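Local coordinates for protein putative oxidoreductase yhhX (Escherichia coli K-12, PDB 3F4L) that is probably an NADP-dependent oxidoreductase of the Gfo/Idh/MocA family, thought to act as a scyllo-inositol dehydrogenase, at residues Gly144-Tyr156 with Tyr216-Leu228. Residues are numbered along the deposited sequence; the frame is centred on the assembly and turned at random.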
loop_
_atom_site.group_PDB
_atom_site.type_symbol
_atom_site.label_atom_id
_atom_site.label_comp_id
_atom_site.label_asym_id
_atom_site.label_seq_id
_atom_site.Cartn_x
_atom_site.Cartn_y
_atom_site.Cartn_z
ATOM N N GLY A 144 19.213 7.472 -1.877
ATOM C CA GLY A 144 20.011 6.262 -1.930
ATOM C C GLY A 144 19.260 5.206 -2.719
ATOM O O GLY A 144 18.317 5.531 -3.439
ATOM N N GLU A 145 19.647 3.943 -2.577
ATOM C CA GLU A 145 18.978 2.880 -3.319
ATOM C C GLU A 145 17.465 2.877 -3.068
ATOM O O GLU A 145 17.011 2.756 -1.930
ATOM C CB GLU A 145 19.563 1.516 -2.948
ATOM C CG GLU A 145 19.090 0.404 -3.871
ATOM C CD GLU A 145 19.424 -0.970 -3.345
ATOM O OE1 GLU A 145 20.595 -1.190 -2.960
ATOM O OE2 GLU A 145 18.518 -1.834 -3.317
ATOM N N ILE A 146 16.690 3.002 -4.142
ATOM C CA ILE A 146 15.234 3.031 -4.012
ATOM C C ILE A 146 14.657 1.644 -3.753
ATOM O O ILE A 146 14.992 0.697 -4.451
ATOM C CB ILE A 146 14.588 3.608 -5.285
ATOM C CG1 ILE A 146 15.216 4.969 -5.599
ATOM C CG2 ILE A 146 13.071 3.705 -5.110
ATOM C CD1 ILE A 146 15.146 5.949 -4.438
ATOM N N VAL A 147 13.792 1.527 -2.753
ATOM C CA VAL A 147 13.195 0.239 -2.455
ATOM C C VAL A 147 11.681 0.230 -2.614
ATOM O O VAL A 147 11.089 -0.828 -2.799
ATOM C CB VAL A 147 13.577 -0.248 -1.041
ATOM C CG1 VAL A 147 15.071 -0.515 -0.992
ATOM C CG2 VAL A 147 13.179 0.786 0.004
ATOM N N GLU A 148 11.047 1.401 -2.559
ATOM C CA GLU A 148 9.608 1.434 -2.726
ATOM C C GLU A 148 9.076 2.750 -3.282
ATOM O O GLU A 148 9.532 3.832 -2.919
ATOM C CB GLU A 148 8.898 1.105 -1.406
ATOM C CG GLU A 148 7.404 0.822 -1.593
ATOM C CD GLU A 148 6.859 -0.226 -0.627
ATOM O OE1 GLU A 148 7.508 -1.281 -0.468
ATOM O OE2 GLU A 148 5.775 -0.005 -0.044
ATOM N N VAL A 149 8.117 2.624 -4.189
ATOM C CA VAL A 149 7.468 3.761 -4.823
ATOM C C VAL A 149 5.978 3.460 -4.729
ATOM O O VAL A 149 5.549 2.321 -4.934
ATOM C CB VAL A 149 7.899 3.902 -6.314
ATOM C CG1 VAL A 149 7.096 5.018 -7.013
ATOM C CG2 VAL A 149 9.382 4.229 -6.394
ATOM N N GLU A 150 5.189 4.470 -4.383
ATOM C CA GLU A 150 3.756 4.281 -4.267
ATOM C C GLU A 150 3.069 5.449 -4.962
ATOM O O GLU A 150 3.343 6.608 -4.658
ATOM C CB GLU A 150 3.359 4.222 -2.792
ATOM C CG GLU A 150 1.970 3.653 -2.518
ATOM C CD GLU A 150 1.705 3.460 -1.023
ATOM O OE1 GLU A 150 2.564 2.874 -0.326
ATOM O OE2 GLU A 150 0.634 3.889 -0.541
ATOM N N SER A 151 2.193 5.131 -5.909
ATOM C CA SER A 151 1.454 6.134 -6.665
ATOM C C SER A 151 -0.053 5.971 -6.457
ATOM O O SER A 151 -0.589 4.864 -6.567
ATOM C CB SER A 151 1.783 6.002 -8.151
ATOM O OG SER A 151 0.963 6.849 -8.929
ATOM N N HIS A 152 -0.732 7.076 -6.162
ATOM C CA HIS A 152 -2.172 7.060 -5.944
ATOM C C HIS A 152 -2.879 8.002 -6.912
ATOM O O HIS A 152 -2.392 9.085 -7.214
ATOM C CB HIS A 152 -2.525 7.496 -4.513
ATOM C CG HIS A 152 -2.369 6.421 -3.480
ATOM N ND1 HIS A 152 -1.163 6.128 -2.876
ATOM C CD2 HIS A 152 -3.277 5.580 -2.929
ATOM C CE1 HIS A 152 -1.337 5.155 -1.999
ATOM N NE2 HIS A 152 -2.612 4.804 -2.012
ATOM N N PHE A 153 -4.024 7.567 -7.410
ATOM C CA PHE A 153 -4.839 8.388 -8.294
ATOM C C PHE A 153 -6.235 7.996 -7.833
ATOM O O PHE A 153 -6.836 7.083 -8.376
ATOM C CB PHE A 153 -4.616 8.013 -9.763
ATOM C CG PHE A 153 -5.036 9.090 -10.726
ATOM C CD1 PHE A 153 -6.381 9.387 -10.910
ATOM C CD2 PHE A 153 -4.082 9.838 -11.414
ATOM C CE1 PHE A 153 -6.774 10.418 -11.763
ATOM C CE2 PHE A 153 -4.461 10.870 -12.271
ATOM C CZ PHE A 153 -5.814 11.161 -12.445
ATOM N N ASP A 154 -6.730 8.685 -6.810
ATOM C CA ASP A 154 -8.028 8.359 -6.235
ATOM C C ASP A 154 -9.088 9.454 -6.320
ATOM O O ASP A 154 -8.803 10.591 -6.682
ATOM C CB ASP A 154 -7.851 7.990 -4.762
ATOM C CG ASP A 154 -6.765 6.957 -4.539
ATOM O OD1 ASP A 154 -6.783 5.909 -5.215
ATOM O OD2 ASP A 154 -5.899 7.194 -3.674
ATOM N N TYR A 155 -10.309 9.085 -5.937
ATOM C CA TYR A 155 -11.464 9.993 -5.912
ATOM C C TYR A 155 -12.393 9.554 -4.798
ATOM O O TYR A 155 -12.230 8.480 -4.219
ATOM C CB TYR A 155 -12.321 9.872 -7.180
ATOM C CG TYR A 155 -11.648 10.171 -8.492
ATOM C CD1 TYR A 155 -11.430 11.485 -8.903
ATOM C CD2 TYR A 155 -11.266 9.135 -9.345
ATOM C CE1 TYR A 155 -10.854 11.763 -10.136
ATOM C CE2 TYR A 155 -10.685 9.403 -10.584
ATOM C CZ TYR A 155 -10.485 10.718 -10.971
ATOM O OH TYR A 155 -9.911 10.996 -12.193
ATOM N N TYR A 156 -13.380 10.396 -4.513
ATOM C CA TYR A 156 -14.431 10.021 -3.581
ATOM C C TYR A 156 -15.699 10.316 -4.371
ATOM O O TYR A 156 -16.223 11.434 -4.332
ATOM C CB TYR A 156 -14.449 10.818 -2.272
ATOM C CG TYR A 156 -15.557 10.270 -1.383
ATOM C CD1 TYR A 156 -15.442 9.001 -0.799
ATOM C CD2 TYR A 156 -16.764 10.955 -1.233
ATOM C CE1 TYR A 156 -16.508 8.423 -0.098
ATOM C CE2 TYR A 156 -17.837 10.392 -0.531
ATOM C CZ TYR A 156 -17.701 9.126 0.032
ATOM O OH TYR A 156 -18.753 8.573 0.724
ATOM N N TYR A 216 10.879 -4.928 -9.421
ATOM C CA TYR A 216 12.125 -4.803 -10.173
ATOM C C TYR A 216 13.206 -5.220 -9.188
ATOM O O TYR A 216 13.727 -4.403 -8.431
ATOM C CB TYR A 216 12.361 -3.360 -10.634
ATOM C CG TYR A 216 11.275 -2.797 -11.524
ATOM C CD1 TYR A 216 10.120 -2.219 -10.979
ATOM C CD2 TYR A 216 11.409 -2.812 -12.913
ATOM C CE1 TYR A 216 9.132 -1.666 -11.799
ATOM C CE2 TYR A 216 10.428 -2.256 -13.739
ATOM C CZ TYR A 216 9.293 -1.683 -13.172
ATOM O OH TYR A 216 8.334 -1.104 -13.988
ATOM N N GLY A 217 13.526 -6.508 -9.192
ATOM C CA GLY A 217 14.512 -7.008 -8.260
ATOM C C GLY A 217 13.929 -6.828 -6.876
ATOM O O GLY A 217 12.819 -7.285 -6.607
ATOM N N ASP A 218 14.661 -6.139 -6.007
ATOM C CA ASP A 218 14.212 -5.896 -4.646
ATOM C C ASP A 218 13.331 -4.656 -4.551
ATOM O O ASP A 218 12.838 -4.331 -3.476
ATOM C CB ASP A 218 15.414 -5.718 -3.719
ATOM C CG ASP A 218 16.190 -7.003 -3.520
ATOM O OD1 ASP A 218 15.603 -7.987 -3.019
ATOM O OD2 ASP A 218 17.390 -7.028 -3.865
ATOM N N LEU A 219 13.142 -3.959 -5.668
ATOM C CA LEU A 219 12.322 -2.754 -5.676
ATOM C C LEU A 219 10.869 -3.061 -6.006
ATOM O O LEU A 219 10.596 -3.852 -6.904
ATOM C CB LEU A 219 12.842 -1.759 -6.711
ATOM C CG LEU A 219 11.825 -0.676 -7.080
ATOM C CD1 LEU A 219 11.680 0.305 -5.930
ATOM C CD2 LEU A 219 12.272 0.033 -8.345
ATOM N N LYS A 220 9.948 -2.424 -5.284
ATOM C CA LYS A 220 8.522 -2.606 -5.535
ATOM C C LYS A 220 7.849 -1.252 -5.765
ATOM O O LYS A 220 7.972 -0.332 -4.946
ATOM C CB LYS A 220 7.823 -3.336 -4.371
ATOM C CG LYS A 220 6.343 -3.652 -4.663
ATOM C CD LYS A 220 5.629 -4.417 -3.552
ATOM C CE LYS A 220 5.286 -3.540 -2.364
ATOM N NZ LYS A 220 4.588 -4.324 -1.294
ATOM N N ALA A 221 7.163 -1.138 -6.900
ATOM C CA ALA A 221 6.447 0.074 -7.267
ATOM C C ALA A 221 4.958 -0.251 -7.244
ATOM O O ALA A 221 4.489 -1.160 -7.940
ATOM C CB ALA A 221 6.857 0.535 -8.658
ATOM N N ILE A 222 4.220 0.509 -6.449
ATOM C CA ILE A 222 2.786 0.320 -6.292
ATOM C C ILE A 222 1.969 1.406 -6.995
ATOM O O ILE A 222 2.227 2.597 -6.836
ATOM C CB ILE A 222 2.432 0.303 -4.794
ATOM C CG1 ILE A 222 3.053 -0.942 -4.143
ATOM C CG2 ILE A 222 0.927 0.331 -4.604
ATOM C CD1 ILE A 222 2.886 -1.003 -2.628
ATOM N N VAL A 223 0.993 0.984 -7.788
ATOM C CA VAL A 223 0.119 1.922 -8.480
ATOM C C VAL A 223 -1.301 1.539 -8.092
ATOM O O VAL A 223 -1.706 0.390 -8.261
ATOM C CB VAL A 223 0.244 1.809 -10.004
ATOM C CG1 VAL A 223 -0.803 2.654 -10.651
ATOM C CG2 VAL A 223 1.640 2.239 -10.457
ATOM N N LYS A 224 -2.066 2.488 -7.572
ATOM C CA LYS A 224 -3.417 2.152 -7.177
ATOM C C LYS A 224 -4.395 3.305 -7.234
ATOM O O LYS A 224 -4.019 4.474 -7.123
ATOM C CB LYS A 224 -3.409 1.542 -5.773
ATOM C CG LYS A 224 -2.765 2.420 -4.718
ATOM C CD LYS A 224 -2.532 1.662 -3.414
ATOM C CE LYS A 224 -3.838 1.283 -2.734
ATOM N NZ LYS A 224 -3.595 0.521 -1.475
ATOM N N THR A 225 -5.659 2.954 -7.444
ATOM C CA THR A 225 -6.729 3.939 -7.492
ATOM C C THR A 225 -7.996 3.333 -6.923
ATOM O O THR A 225 -8.208 2.122 -6.967
ATOM C CB THR A 225 -7.059 4.439 -8.926
ATOM O OG1 THR A 225 -8.073 3.612 -9.505
ATOM C CG2 THR A 225 -5.835 4.452 -9.798
ATOM N N SER A 226 -8.842 4.197 -6.389
ATOM C CA SER A 226 -10.107 3.776 -5.820
ATOM C C SER A 226 -11.014 4.980 -5.922
ATOM O O SER A 226 -10.534 6.113 -5.913
ATOM C CB SER A 226 -9.927 3.388 -4.350
ATOM O OG SER A 226 -11.179 3.163 -3.726
ATOM N N HIS A 227 -12.316 4.743 -6.054
ATOM C CA HIS A 227 -13.269 5.847 -6.115
ATOM C C HIS A 227 -13.894 6.015 -4.735
ATOM O O HIS A 227 -14.917 6.685 -4.588
ATOM C CB HIS A 227 -14.374 5.568 -7.145
ATOM C CG HIS A 227 -13.908 5.641 -8.568
ATOM N ND1 HIS A 227 -13.032 4.725 -9.113
ATOM C CD2 HIS A 227 -14.188 6.527 -9.552
ATOM C CE1 HIS A 227 -12.795 5.044 -10.373
ATOM N NE2 HIS A 227 -13.485 6.133 -10.664
ATOM N N LEU A 228 -13.280 5.403 -3.721
ATOM C CA LEU A 228 -13.810 5.491 -2.362
ATOM C C LEU A 228 -12.744 5.901 -1.347
ATOM O O LEU A 228 -12.446 5.164 -0.416
ATOM C CB LEU A 228 -14.428 4.146 -1.968
ATOM C CG LEU A 228 -15.640 3.717 -2.803
ATOM C CD1 LEU A 228 -16.024 2.288 -2.449
ATOM C CD2 LEU A 228 -16.808 4.683 -2.547
HETATM O O HOH W 1 -1.732 1.787 0.097
#
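Val149 and Ala221 lie side by side where strands 146-152 and 219-225 form the parallel pair of the mixed, otherwise antiparallel sheet of the C-terminal alpha/beta domain in this Gfo/Idh/MocA family member. At closest approach their axes are 4.5 Å apart. The bonding is tightest in the middle. Ile222 N donates to Val149 O, and Ser151 N to Ile222 O, each at 2.7 Å. Val149, Ala221, Ser151 and Val223 share one face of the sheet. Ala221 and Val223 there pack on helix 171-187.

The other face, with Glu148, Lys220, Glu150, Ile222, His152 and Lys224, meets the second subunit. Glu148 lies alongside Lys220, but their charged ends stay short of a salt bridge. Glu148 OE2 instead pairs with Lys224 of the second subunit, and Lys220 NZ with Asp196 and Glu211 of that subunit. Lys224 CG sits between the backbone N and the carbonyl carbon (chi1 56°), which sets the chain over one face of the His152 ring. CG lies 3.9 Å from the ring centroid, a CH-pi contact. Tyr233 of the same chain also stacks with this ring. Replacing His152 by alanine is likely to leave the Lys224 methylenes without their flat support and Tyr233 without its stacking partner. Lys224 NZ forms salt bridges with Glu211 of its own chain and, reciprocally, with Glu148 of the second subunit, and a water joins it to Glu150 OE2.

Past the strands the contact is less regular and more open to solvent. Asp154 OD1 takes only a weak, bent bond from Ser226 N (121° at the hydrogen). Tyr155 N still reaches Ser226 O. The Tyr155 and His227 rings meet obliquely, planes at 36°. Here Tyr155 CD2 sits over one face of the imidazole, 3.9 Å from His227 CD2.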